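Local coordinates for protein galactokinase (Bifidobacterium longum subsp. infantis ATCC 15697 = JCM 1222 = DSM 20088, PDB 6TEQ) that probably catalyses the ATP-dependent phosphorylation of galactose, as a GHMP-family galactokinase, and binds 2-deoxy-2-fluoro-galactose in its sugar pocket, at residues T48-G53 and A253-A258; A265-T270 and R301-E306; Y340-P345 and A362-G367; N173-S178 and L190-S195. All coordinates share one frame; numbering follows the deposited sequence.

How the contacts relate
Contacts 1, 3 and 4 each place residues against the bound fluorogalactose, whereas contact 2 lies behind contact 1, the side chain of Val303 being about 10 Å from the sugar. Contacts 1 and 2 are neighbours, with centres about 7 Å apart, and touch through Asn51, Ala52 and Arg268. Contact 1 meets contact 3 where Tyr50 OH lies 2.7 Å from Tyr340 OH, a probable hydrogen bond, and reaches contact 4 from Asp49 to Leu190, although its centre is about 17 Å from each of theirs. Contacts 3 and 4 do not touch, their nearest atoms being about 5 Å apart. Along the chain, contact 4 is nested inside the loop closed by contact 1.

Contact 1: residues T48-G53 and A253-A258; sequences TDYNAG and ATCEEA. With GAF (2-deoxy-2-fluoro-alpha-D-galactopyranose), chain M.
Asn51 and Cys255 meet where the loop 48-53 comes up against helix 247-262. The amide lies alongside the CB-SG bond: Asn51 OD1 is close to Cys255 CB at 3.1 Å, while Asn51 ND2 sends a weak hydrogen bond to Cys255 SG, 3.5 Å long and bent to 143°. The sulfur also approaches Tyr50 CE1 at 4.1 Å, lying at the ring edge and near the ring plane. Across the ring, Tyr50 CD2 is 3.6 Å from the sugar atom O4, again at an edge, so the tyrosine stands between helix and ligand.

Asp49 carries the approach to the sugar. Its OD2 comes within 2.6 Å of GAF O3 and its OD1 within 2.7 Å of GAF O4, one carboxylate oxygen for each of two neighbouring hydroxyls. With chi1 at 62°, CG sits between the backbone N and the carbonyl carbon, which folds the carboxylate back near Tyr50 N, and this N gives OD1 a weak hydrogen bond. OD2 also accepts from Leu190 N. Cut back to an alanine, the position is likely to leave O3 and O4 without their carboxylate neighbour and Leu190 N without its acceptor.

The loop is tied internally by Thr48 O, which accepts from Asn51 N and Gly53 N, arriving from opposite faces of its plane. Outside the segments, Asn51 ND2 is hydrogen-bonded to His47 O, and Tyr50 OH to both His47 ND1 and Tyr340 OH. Two oxygens of one carboxylate matched to O3 and O4 are consistent with a loop that senses the arrangement of those hydroxyls, as expected of a galactose-binding signature.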
loop_
_atom_site.group_PDB
_atom_site.type_symbol
_atom_site.label_atom_id
_atom_site.label_comp_id
_atom_site.label_asym_id
_atom_site.label_seq_id
_atom_site.Cartn_x
_atom_site.Cartn_y
_atom_site.Cartn_z
ATOM N N THR A 48 5.986 7.379 6.809
ATOM C CA THR A 48 6.787 6.993 7.962
ATOM C C THR A 48 7.539 5.694 7.703
ATOM O O THR A 48 8.539 5.457 8.368
ATOM C CB THR A 48 5.882 6.793 9.180
ATOM O OG1 THR A 48 4.860 5.842 8.899
ATOM C CG2 THR A 48 5.221 8.068 9.629
ATOM N N ASP A 49 7.084 4.852 6.782
ATOM C CA ASP A 49 7.746 3.546 6.591
ATOM C C ASP A 49 9.243 3.672 6.279
ATOM O O ASP A 49 10.063 2.965 6.924
ATOM C CB ASP A 49 6.990 2.680 5.623
ATOM C CG ASP A 49 6.815 3.136 4.194
ATOM O OD1 ASP A 49 7.002 4.320 3.945
ATOM O OD2 ASP A 49 6.523 2.243 3.350
ATOM N N TYR A 50 9.597 4.502 5.318
ATOM C CA TYR A 50 10.994 4.626 4.865
ATOM C C TYR A 50 11.775 5.473 5.874
ATOM O O TYR A 50 12.988 5.579 5.727
ATOM C CB TYR A 50 11.048 5.207 3.444
ATOM C CG TYR A 50 10.289 6.497 3.198
ATOM C CD1 TYR A 50 10.819 7.707 3.668
ATOM C CD2 TYR A 50 9.081 6.499 2.496
ATOM C CE1 TYR A 50 10.136 8.907 3.486
ATOM C CE2 TYR A 50 8.414 7.693 2.240
ATOM C CZ TYR A 50 8.942 8.892 2.749
ATOM O OH TYR A 50 8.282 10.055 2.492
ATOM N N ASN A 51 11.101 6.002 6.909
ATOM C CA ASN A 51 11.751 6.684 8.067
ATOM C C ASN A 51 11.844 5.756 9.296
ATOM O O ASN A 51 12.070 6.281 10.397
ATOM C CB ASN A 51 10.967 7.950 8.386
ATOM C CG ASN A 51 11.146 9.017 7.330
ATOM O OD1 ASN A 51 12.288 9.343 7.018
ATOM N ND2 ASN A 51 10.031 9.507 6.761
ATOM N N ALA A 52 11.620 4.452 9.141
ATOM C CA ALA A 52 11.697 3.441 10.225
ATOM C C ALA A 52 10.576 3.711 11.256
ATOM O O ALA A 52 10.741 3.427 12.456
ATOM C CB ALA A 52 13.077 3.446 10.888
ATOM N N GLY A 53 9.446 4.269 10.810
ATOM C CA GLY A 53 8.369 4.658 11.708
ATOM C C GLY A 53 7.354 3.562 11.900
ATOM O O GLY A 53 7.643 2.388 11.704
ATOM N N ALA A 253 14.433 11.743 -0.153
ATOM C CA ALA A 253 15.763 12.359 -0.132
ATOM C C ALA A 253 15.837 13.390 0.992
ATOM O O ALA A 253 16.821 13.434 1.710
ATOM C CB ALA A 253 16.081 13.016 -1.437
ATOM N N THR A 254 14.764 14.135 1.141
ATOM C CA THR A 254 14.664 15.208 2.137
ATOM C C THR A 254 14.749 14.623 3.535
ATOM O O THR A 254 15.554 15.108 4.356
ATOM C CB THR A 254 13.436 16.091 1.924
ATOM O OG1 THR A 254 13.528 16.725 0.643
ATOM C CG2 THR A 254 13.396 17.143 3.043
ATOM N N CYS A 255 14.056 13.501 3.769
ATOM C CA CYS A 255 14.120 12.866 5.096
ATOM C C CYS A 255 15.533 12.326 5.345
ATOM O O CYS A 255 16.007 12.450 6.497
ATOM C CB CYS A 255 13.120 11.740 5.234
ATOM S SG CYS A 255 11.430 12.388 5.253
ATOM N N GLU A 256 16.133 11.650 4.349
ATOM C CA GLU A 256 17.478 11.088 4.560
ATOM C C GLU A 256 18.462 12.205 4.904
ATOM O O GLU A 256 19.378 11.972 5.761
ATOM C CB GLU A 256 17.854 10.290 3.267
ATOM C CG GLU A 256 17.032 9.018 3.031
ATOM C CD GLU A 256 17.219 8.407 1.644
ATOM O OE1 GLU A 256 18.092 8.894 0.868
ATOM O OE2 GLU A 256 16.514 7.419 1.316
ATOM N N GLU A 257 18.405 13.355 4.249
ATOM C CA GLU A 257 19.365 14.442 4.547
ATOM C C GLU A 257 19.062 14.886 5.987
ATOM O O GLU A 257 19.951 14.939 6.824
ATOM C CB GLU A 257 19.217 15.589 3.547
ATOM C CG GLU A 257 20.048 16.808 3.923
ATOM C CD GLU A 257 21.540 16.663 3.656
ATOM O OE1 GLU A 257 21.994 15.513 3.435
ATOM O OE2 GLU A 257 22.244 17.703 3.607
ATOM N N ALA A 258 17.793 15.109 6.297
ATOM C CA ALA A 258 17.440 15.538 7.659
ATOM C C ALA A 258 18.148 14.639 8.676
ATOM O O ALA A 258 18.767 15.131 9.647
ATOM C CB ALA A 258 15.946 15.486 7.825
HETATM C C1 GAF M . 3.599 4.816 -1.109
HETATM C C2 GAF M . 4.705 3.818 -0.843
HETATM F F2 GAF M . 4.588 2.792 -1.721
HETATM C C3 GAF M . 4.663 3.288 0.575
HETATM O O3 GAF M . 5.840 2.594 0.845
HETATM C C4 GAF M . 4.566 4.451 1.607
HETATM O O4 GAF M . 5.761 5.216 1.707
HETATM C C5 GAF M . 3.420 5.328 1.233
HETATM O O5 GAF M . 3.593 5.812 -0.077
HETATM C C6 GAF M . 3.240 6.514 2.159
HETATM O O6 GAF M . 2.941 6.095 3.490
HETATM O O1 GAF M . 2.426 4.022 -1.119
#

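Contact 2: residues A265-T270 and R301-E306; sequences ANLRVT and RHVVTE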
loop_
_atom_site.group_PDB
_atom_site.type_symbol
_atom_site.label_atom_id
_atom_site.label_comp_id
_atom_site.label_asym_id
_atom_site.label_seq_id
_atom_site.Cartn_x
_atom_site.Cartn_y
_atom_site.Cartn_z
ATOM N N ALA A 265 20.439 7.639 12.482
ATOM C CA ALA A 265 20.338 6.656 11.363
ATOM C C ALA A 265 19.003 6.843 10.623
ATOM O O ALA A 265 18.954 6.568 9.384
ATOM C CB ALA A 265 20.390 5.265 11.886
ATOM N N ASN A 266 17.978 7.294 11.357
ATOM C CA ASN A 266 16.645 7.508 10.755
ATOM C C ASN A 266 15.809 8.444 11.637
ATOM O O ASN A 266 16.108 8.605 12.832
ATOM C CB ASN A 266 15.914 6.196 10.462
ATOM C CG ASN A 266 15.857 5.268 11.660
ATOM O OD1 ASN A 266 15.219 5.641 12.629
ATOM N ND2 ASN A 266 16.514 4.105 11.621
ATOM N N LEU A 267 14.700 8.971 11.088
ATOM C CA LEU A 267 13.922 9.951 11.846
ATOM C C LEU A 267 13.158 9.307 12.985
ATOM O O LEU A 267 12.648 10.018 13.824
ATOM C CB LEU A 267 13.031 10.752 10.910
ATOM C CG LEU A 267 13.813 11.720 9.991
ATOM C CD1 LEU A 267 12.905 12.376 8.969
ATOM C CD2 LEU A 267 14.588 12.783 10.748
ATOM N N ARG A 268 12.982 8.000 12.959
ATOM C CA ARG A 268 12.362 7.328 14.114
ATOM C C ARG A 268 13.200 7.541 15.363
ATOM O O ARG A 268 12.592 7.683 16.436
ATOM C CB ARG A 268 12.166 5.874 13.818
ATOM C CG ARG A 268 11.682 5.056 14.985
ATOM C CD ARG A 268 10.238 5.344 15.417
ATOM N NE ARG A 268 9.793 4.333 16.373
ATOM C CZ ARG A 268 9.336 3.134 16.066
ATOM N NH1 ARG A 268 9.350 2.720 14.815
ATOM N NH2 ARG A 268 8.993 2.296 17.031
ATOM N N VAL A 269 14.526 7.505 15.259
ATOM C CA VAL A 269 15.382 7.877 16.424
ATOM C C VAL A 269 14.959 9.262 16.980
ATOM O O VAL A 269 14.737 9.411 18.167
ATOM C CB VAL A 269 16.855 7.888 16.019
ATOM C CG1 VAL A 269 17.697 8.306 17.238
ATOM C CG2 VAL A 269 17.315 6.610 15.376
ATOM N N THR A 270 14.902 10.256 16.123
ATOM C CA THR A 270 14.512 11.639 16.472
ATOM C C THR A 270 13.107 11.584 17.134
ATOM O O THR A 270 12.854 12.189 18.187
ATOM C CB THR A 270 14.525 12.474 15.196
ATOM O OG1 THR A 270 15.798 12.345 14.546
ATOM C CG2 THR A 270 14.097 13.891 15.498
ATOM N N ARG A 301 8.691 17.631 10.985
ATOM C CA ARG A 301 7.530 17.796 11.891
ATOM C C ARG A 301 6.453 16.773 11.496
ATOM O O ARG A 301 5.851 16.175 12.364
ATOM C CB ARG A 301 7.065 19.243 11.899
ATOM C CG ARG A 301 5.813 19.463 12.730
ATOM C CD ARG A 301 5.621 20.914 13.034
ATOM N NE ARG A 301 5.338 21.591 11.819
ATOM C CZ ARG A 301 5.846 22.734 11.476
ATOM N NH1 ARG A 301 6.715 23.315 12.308
ATOM N NH2 ARG A 301 5.537 23.248 10.288
ATOM N N HIS A 302 6.135 16.641 10.197
ATOM C CA HIS A 302 5.153 15.642 9.760
ATOM C C HIS A 302 5.632 14.309 10.317
ATOM O O HIS A 302 4.803 13.628 10.894
ATOM C CB HIS A 302 5.039 15.581 8.232
ATOM C CG HIS A 302 4.275 14.358 7.885
ATOM N ND1 HIS A 302 2.958 14.280 8.090
ATOM C CD2 HIS A 302 4.690 13.160 7.433
ATOM C CE1 HIS A 302 2.534 13.041 7.879
ATOM N NE2 HIS A 302 3.590 12.331 7.433
ATOM N N VAL A 303 6.899 13.877 10.069
ATOM C CA VAL A 303 7.238 12.468 10.358
ATOM C C VAL A 303 7.083 12.231 11.868
ATOM O O VAL A 303 6.569 11.199 12.305
ATOM C CB VAL A 303 8.637 12.125 9.846
ATOM C CG1 VAL A 303 9.059 10.763 10.303
ATOM C CG2 VAL A 303 8.673 12.203 8.318
ATOM N N VAL A 304 7.540 13.179 12.644
ATOM C CA VAL A 304 7.596 13.015 14.106
ATOM C C VAL A 304 6.176 12.963 14.627
ATOM O O VAL A 304 5.879 12.072 15.413
ATOM C CB VAL A 304 8.375 14.163 14.748
ATOM C CG1 VAL A 304 8.101 14.276 16.230
ATOM C CG2 VAL A 304 9.836 14.015 14.453
ATOM N N THR A 305 5.329 13.878 14.233
ATOM C CA THR A 305 3.931 13.951 14.737
ATOM C C THR A 305 3.136 12.743 14.232
ATOM O O THR A 305 2.268 12.236 14.930
ATOM C CB THR A 305 3.264 15.302 14.473
ATOM O OG1 THR A 305 3.144 15.510 13.065
ATOM C CG2 THR A 305 4.003 16.442 15.168
ATOM N N GLU A 306 3.419 12.300 13.005
ATOM C CA GLU A 306 2.634 11.193 12.407
ATOM C C GLU A 306 2.960 9.927 13.189
ATOM O O GLU A 306 2.022 9.083 13.392
ATOM C CB GLU A 306 2.970 11.050 10.916
ATOM C CG GLU A 306 2.120 10.049 10.198
ATOM C CD GLU A 306 0.708 10.477 9.876
ATOM O OE1 GLU A 306 0.259 11.548 10.359
ATOM O OE2 GLU A 306 0.071 9.684 9.194
#
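Leu267, in the first turn of helix 267-276, packs against Val303 on helix 294-318. The closest approach is between Leu267 CB and Val303 CG1, 4.0 Å apart, and the two residues also have the nearest pair of CA atoms, at 7.3 Å. Val303 CG1 is anti to its own backbone N (chi1 172°), and this branch makes the touch. The pair is buried: Cys255 of helix 247-262 and Asn51 of the sugar-binding loop 48-53 press on both residues, and Leu262 and Val300 add to the packing round Leu267.

The other point of contact is looser. Thr270 CG2 and Val304 CG2 face each other at 4.4 Å, methyl to methyl, with Thr270 partly exposed. At the helix start, Asn266 is partly exposed and Val269 exposed. Asn266 OD1 accepts from Val269 N at 3.3 Å in a capping bond; the N-H points at the oxygen at 150°, and the donor is tilted 22° from the carbonyl plane, so the helix start has a side-chain acceptor.

Charged groups lie off the interface. Arg268 has its CB directed away from helix 294-318 and forms salt bridges with Asp207 and Asp272, besides donating to Ala52 O. On the other helix, Arg301 pairs with Asp339. With the side chain of Val303 about 10 Å from that of the bound sugar, the whole is a helix-helix packing contact, joining helices 267-276 and 294-318 beside an Asn N-cap.

Contact 3: residues Y340-P345 and A362-G367; sequences YEVTVP and ARMTGG. With GAF (2-deoxy-2-fluoro-alpha-D-galactopyranose), chain M.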
loop_
_atom_site.group_PDB
_atom_site.type_symbol
_atom_site.label_atom_id
_atom_site.label_comp_id
_atom_site.label_asym_id
_atom_site.label_seq_id
_atom_site.Cartn_x
_atom_site.Cartn_y
_atom_site.Cartn_z
ATOM N N TYR A 340 3.867 18.011 4.859
ATOM C CA TYR A 340 4.481 17.092 3.874
ATOM C C TYR A 340 4.189 17.470 2.425
ATOM O O TYR A 340 5.016 17.097 1.518
ATOM C CB TYR A 340 4.153 15.647 4.159
ATOM C CG TYR A 340 5.325 14.721 4.084
ATOM C CD1 TYR A 340 6.406 14.877 4.972
ATOM C CD2 TYR A 340 5.423 13.719 3.110
ATOM C CE1 TYR A 340 7.508 14.087 4.902
ATOM C CE2 TYR A 340 6.549 12.900 3.060
ATOM C CZ TYR A 340 7.574 13.058 3.982
ATOM O OH TYR A 340 8.685 12.268 3.925
ATOM N N GLU A 341 3.171 18.297 2.195
ATOM C CA GLU A 341 2.891 18.889 0.845
ATOM C C GLU A 341 2.770 17.746 -0.170
ATOM O O GLU A 341 3.385 17.810 -1.249
ATOM C CB GLU A 341 3.910 19.955 0.490
ATOM C CG GLU A 341 3.825 21.150 1.403
ATOM C CD GLU A 341 4.762 22.217 0.881
ATOM O OE1 GLU A 341 5.989 22.136 1.201
ATOM O OE2 GLU A 341 4.308 23.011 0.015
ATOM N N VAL A 342 1.950 16.725 0.161
ATOM C CA VAL A 342 1.716 15.601 -0.793
ATOM C C VAL A 342 0.241 15.496 -1.175
ATOM O O VAL A 342 -0.149 14.486 -1.708
ATOM C CB VAL A 342 2.270 14.253 -0.286
ATOM C CG1 VAL A 342 3.760 14.322 -0.052
ATOM C CG2 VAL A 342 1.519 13.793 0.968
ATOM N N THR A 343 -0.563 16.504 -0.896
ATOM C CA THR A 343 -1.967 16.478 -1.319
ATOM C C THR A 343 -2.133 17.318 -2.588
ATOM O O THR A 343 -1.199 18.026 -3.036
ATOM C CB THR A 343 -2.898 16.936 -0.199
ATOM O OG1 THR A 343 -2.753 18.340 0.021
ATOM C CG2 THR A 343 -2.718 16.121 1.074
ATOM N N VAL A 344 -3.300 17.191 -3.166
ATOM C CA VAL A 344 -3.731 17.886 -4.398
ATOM C C VAL A 344 -5.156 18.289 -4.131
ATOM O O VAL A 344 -5.807 17.738 -3.223
ATOM C CB VAL A 344 -3.580 17.011 -5.655
ATOM C CG1 VAL A 344 -2.132 16.632 -5.886
ATOM C CG2 VAL A 344 -4.462 15.771 -5.605
ATOM N N PRO A 345 -5.712 19.210 -4.944
ATOM C CA PRO A 345 -7.053 19.710 -4.638
ATOM C C PRO A 345 -8.099 18.608 -4.543
ATOM O O PRO A 345 -8.982 18.750 -3.717
ATOM C CB PRO A 345 -7.331 20.667 -5.803
ATOM C CG PRO A 345 -5.943 21.210 -6.061
ATOM C CD PRO A 345 -5.017 20.010 -5.967
ATOM N N ALA A 362 -11.330 12.118 8.096
ATOM C CA ALA A 362 -11.047 11.768 6.697
ATOM C C ALA A 362 -9.635 12.220 6.330
ATOM O O ALA A 362 -9.150 13.268 6.822
ATOM C CB ALA A 362 -12.088 12.438 5.802
ATOM N N ARG A 363 -8.986 11.452 5.459
ATOM C CA ARG A 363 -7.604 11.732 5.096
ATOM C C ARG A 363 -7.311 11.059 3.776
ATOM O O ARG A 363 -7.811 9.964 3.517
ATOM C CB ARG A 363 -6.619 11.231 6.168
ATOM C CG ARG A 363 -6.711 9.751 6.491
ATOM C CD ARG A 363 -5.847 9.322 7.650
ATOM N NE ARG A 363 -4.471 9.465 7.276
ATOM C CZ ARG A 363 -3.759 8.662 6.477
ATOM N NH1 ARG A 363 -2.585 9.068 6.071
ATOM N NH2 ARG A 363 -4.151 7.472 6.145
ATOM N N MET A 364 -6.354 11.629 3.069
ATOM C CA MET A 364 -5.699 10.863 2.003
ATOM C C MET A 364 -5.031 9.613 2.597
ATOM O O MET A 364 -4.656 9.598 3.771
ATOM C CB MET A 364 -4.692 11.736 1.306
ATOM C CG MET A 364 -3.552 12.301 2.174
ATOM S SD MET A 364 -2.001 12.452 1.302
ATOM C CE MET A 364 -1.527 10.733 1.210
ATOM N N THR A 365 -4.884 8.576 1.787
ATOM C CA THR A 365 -4.163 7.339 2.166
ATOM C C THR A 365 -3.124 7.003 1.087
ATOM O O THR A 365 -3.333 7.306 -0.123
ATOM C CB THR A 365 -5.136 6.146 2.373
ATOM O OG1 THR A 365 -4.468 5.068 3.049
ATOM C CG2 THR A 365 -5.787 5.645 1.102
ATOM N N GLY A 366 -2.004 6.454 1.539
ATOM C CA GLY A 366 -0.952 6.061 0.643
ATOM C C GLY A 366 0.021 7.236 0.372
ATOM O O GLY A 366 0.113 8.149 1.156
ATOM N N GLY A 367 0.660 7.201 -0.796
ATOM C CA GLY A 367 1.733 8.147 -1.102
ATOM C C GLY A 367 1.269 9.552 -1.311
ATOM O O GLY A 367 2.007 10.443 -1.019
HETATM C C1 GAF M . 3.599 4.816 -1.109
HETATM C C2 GAF M . 4.705 3.818 -0.843
HETATM F F2 GAF M . 4.588 2.792 -1.721
HETATM C C3 GAF M . 4.663 3.288 0.575
HETATM O O3 GAF M . 5.840 2.594 0.845
HETATM C C4 GAF M . 4.566 4.451 1.607
HETATM O O4 GAF M . 5.761 5.216 1.707
HETATM C C5 GAF M . 3.420 5.328 1.233
HETATM O O5 GAF M . 3.593 5.812 -0.077
HETATM C C6 GAF M . 3.240 6.514 2.159
HETATM O O6 GAF M . 2.941 6.095 3.490
HETATM O O1 GAF M . 2.426 4.022 -1.119
#
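Around Met364, Val342 and Thr343, a loop without regular structure passes the end of strand 361-365, Val342 CA lying 7.5 Å from Gly367 CA and Thr343 CA equally far from Met364 CA. The methionine sulfur fills the angle between the two loop residues: Met364 SD is 3.7 Å from Thr343 CG2 and 3.8 Å from Val342 CG2. Its chain is bent at chi2 and chi3, and crosses the valine at about a right angle. Val342 CB also meets Gly367 O at 3.9 Å, an oxygen hydrogen-bonded to His47 NE2.

Beyond Met364 the strand runs into a glycine-rich turn of the kind GHMP kinases carry in their C-terminal half. Gly366, at phi 88° and psi -153°, would jam a CB against the preceding carbonyl oxygen. Gly367 CA lies 3.2 Å from GAF O5, where a side chain would crowd the sugar ring.

The polar end of Thr343 turns to Asp348 OD2, and Arg363 reaches Glu46 in a salt bridge. Strand 361-365, at the edge of its sheet, bonds to strand 372-378, while helix 322-338 lies against Thr343 and Arg363.

Contact 4: residues N173-S178 and L190-S195; sequences NAAIKS and LDQNAS. With GAF (2-deoxy-2-fluoro-alpha-D-galactopyranose), chain M.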
loop_
_atom_site.group_PDB
_atom_site.type_symbol
_atom_site.label_atom_id
_atom_site.label_comp_id
_atom_site.label_asym_id
_atom_site.label_seq_id
_atom_site.Cartn_x
_atom_site.Cartn_y
_atom_site.Cartn_z
ATOM N N ASN A 173 10.547 -8.823 0.900
ATOM C CA ASN A 173 11.795 -8.117 0.524
ATOM C C ASN A 173 12.026 -8.292 -0.980
ATOM O O ASN A 173 12.470 -7.303 -1.620
ATOM C CB ASN A 173 12.957 -8.593 1.365
ATOM C CG ASN A 173 12.887 -8.040 2.773
ATOM O OD1 ASN A 173 12.209 -7.004 2.999
ATOM N ND2 ASN A 173 13.643 -8.672 3.674
ATOM N N ALA A 174 11.707 -9.449 -1.549
ATOM C CA ALA A 174 11.867 -9.671 -2.995
ATOM C C ALA A 174 10.914 -8.745 -3.752
ATOM O O ALA A 174 11.260 -8.220 -4.818
ATOM C CB ALA A 174 11.619 -11.119 -3.335
ATOM N N ALA A 175 9.679 -8.611 -3.274
ATOM C CA ALA A 175 8.657 -7.754 -3.919
ATOM C C ALA A 175 9.110 -6.290 -3.912
ATOM O O ALA A 175 8.981 -5.566 -4.931
ATOM C CB ALA A 175 7.359 -7.939 -3.230
ATOM N N ILE A 176 9.535 -5.806 -2.748
ATOM C CA ILE A 176 10.103 -4.451 -2.604
ATOM C C ILE A 176 11.280 -4.282 -3.558
ATOM O O ILE A 176 11.320 -3.248 -4.253
ATOM C CB ILE A 176 10.497 -4.188 -1.146
ATOM C CG1 ILE A 176 9.265 -4.235 -0.215
ATOM C CG2 ILE A 176 11.228 -2.863 -1.027
ATOM C CD1 ILE A 176 9.659 -4.228 1.250
ATOM N N LYS A 177 12.196 -5.238 -3.603
ATOM C CA LYS A 177 13.382 -5.091 -4.485
ATOM C C LYS A 177 12.968 -5.049 -5.962
ATOM O O LYS A 177 13.545 -4.254 -6.717
ATOM C CB LYS A 177 14.368 -6.191 -4.190
ATOM C CG LYS A 177 15.586 -6.153 -5.093
ATOM C CD LYS A 177 16.653 -7.095 -4.595
ATOM C CE LYS A 177 17.808 -7.251 -5.563
ATOM N NZ LYS A 177 18.930 -7.950 -4.902
ATOM N N SER A 178 11.991 -5.859 -6.354
ATOM C CA SER A 178 11.494 -5.817 -7.722
ATOM C C SER A 178 11.061 -4.387 -8.079
ATOM O O SER A 178 11.445 -3.820 -9.115
ATOM C CB SER A 178 10.347 -6.770 -7.942
ATOM O OG SER A 178 9.920 -6.585 -9.251
ATOM N N LEU A 190 5.648 -0.520 3.356
ATOM C CA LEU A 190 4.270 -0.431 3.896
ATOM C C LEU A 190 3.355 -1.423 3.167
ATOM O O LEU A 190 2.624 -2.239 3.803
ATOM C CB LEU A 190 3.773 1.008 3.665
ATOM C CG LEU A 190 2.359 1.372 4.124
ATOM C CD1 LEU A 190 1.987 2.777 3.649
ATOM C CD2 LEU A 190 1.348 0.376 3.620
ATOM N N ASP A 191 3.346 -1.312 1.847
ATOM C CA ASP A 191 2.295 -1.895 1.035
ATOM C C ASP A 191 2.460 -3.414 0.991
ATOM O O ASP A 191 1.437 -4.179 1.025
ATOM C CB ASP A 191 2.298 -1.344 -0.379
ATOM C CG ASP A 191 2.206 0.153 -0.532
ATOM O OD1 ASP A 191 1.904 0.821 0.486
ATOM O OD2 ASP A 191 2.275 0.547 -1.709
ATOM N N GLN A 192 3.702 -3.869 0.908
ATOM C CA GLN A 192 4.038 -5.281 0.731
ATOM C C GLN A 192 3.863 -5.995 2.083
ATOM O O GLN A 192 3.313 -7.154 2.127
ATOM C CB GLN A 192 5.463 -5.419 0.216
ATOM C CG GLN A 192 5.679 -4.757 -1.150
ATOM C CD GLN A 192 6.000 -3.274 -1.100
ATOM O OE1 GLN A 192 5.977 -2.609 -0.033
ATOM N NE2 GLN A 192 6.308 -2.731 -2.267
ATOM N N ASN A 193 4.174 -5.360 3.182
ATOM C CA ASN A 193 3.885 -5.905 4.515
ATOM C C ASN A 193 2.408 -6.035 4.697
ATOM O O ASN A 193 1.918 -7.107 5.207
ATOM C CB ASN A 193 4.580 -5.053 5.615
ATOM C CG ASN A 193 6.041 -5.394 5.810
ATOM O OD1 ASN A 193 6.330 -6.350 6.510
ATOM N ND2 ASN A 193 6.951 -4.698 5.147
ATOM N N ALA A 194 1.616 -5.032 4.313
ATOM C CA ALA A 194 0.137 -5.123 4.423
ATOM C C ALA A 194 -0.343 -6.300 3.617
ATOM O O ALA A 194 -1.104 -7.123 4.123
ATOM C CB ALA A 194 -0.516 -3.855 3.964
ATOM N N SER A 195 0.073 -6.399 2.370
ATOM C CA SER A 195 -0.523 -7.346 1.414
ATOM C C SER A 195 -0.240 -8.772 1.893
ATOM O O SER A 195 -1.054 -9.675 1.666
ATOM C CB SER A 195 0.053 -7.081 0.014
ATOM O OG SER A 195 -0.636 -7.818 -0.953
HETATM C C1 GAF M . 3.599 4.816 -1.109
HETATM C C2 GAF M . 4.705 3.818 -0.843
HETATM F F2 GAF M . 4.588 2.792 -1.721
HETATM C C3 GAF M . 4.663 3.288 0.575
HETATM O O3 GAF M . 5.840 2.594 0.845
HETATM C C4 GAF M . 4.566 4.451 1.607
HETATM O O4 GAF M . 5.761 5.216 1.707
HETATM C C5 GAF M . 3.420 5.328 1.233
HETATM O O5 GAF M . 3.593 5.812 -0.077
HETATM C C6 GAF M . 3.240 6.514 2.159
HETATM O O6 GAF M . 2.941 6.095 3.490
HETATM O O1 GAF M . 2.426 4.022 -1.119
#
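Two helices that back the sugar pocket meet through Ile176 and Gln192: helix 165-183, and helix 190-197, whose first turn borders the ligand. Ile176 CG1 sits squarely over one face of the flat Gln192 amide, 3.5 Å from its CD. Gln192 CG is anti to its carbonyl carbon (chi1 -62°), and a bend at chi2 folds the amide against the isoleucine; the two side chains cross obliquely. Nearer the Gln192 backbone, Ala175 CB meets Gln192 CG at 4.2 Å, methyl to methylene. Gln192 also touches Glu179, which binds magnesium in another structure of this protein, no metal being bound here.

Within the GHMP N-terminal region these are two consecutive helices joined by a loop that holds the sugar-contacting residues Thr187, Gly188 and Gly189. The start of the second helix presents Asp191 to the ligand, the carboxylate facing the C1-C2 edge: Asp191 OD2 is 3.2 Å from GAF F2 and 3.5 Å from GAF O1. Its other oxygen, OD1, forms a salt bridge with Arg40 NE. A leucine in place of Asp191 would probably leave Arg40 without its charge partner and take the carboxylate from beside the sugar. Further along helix 190-197, Ser195 OG is hydrogen-bonded to Pro38 O.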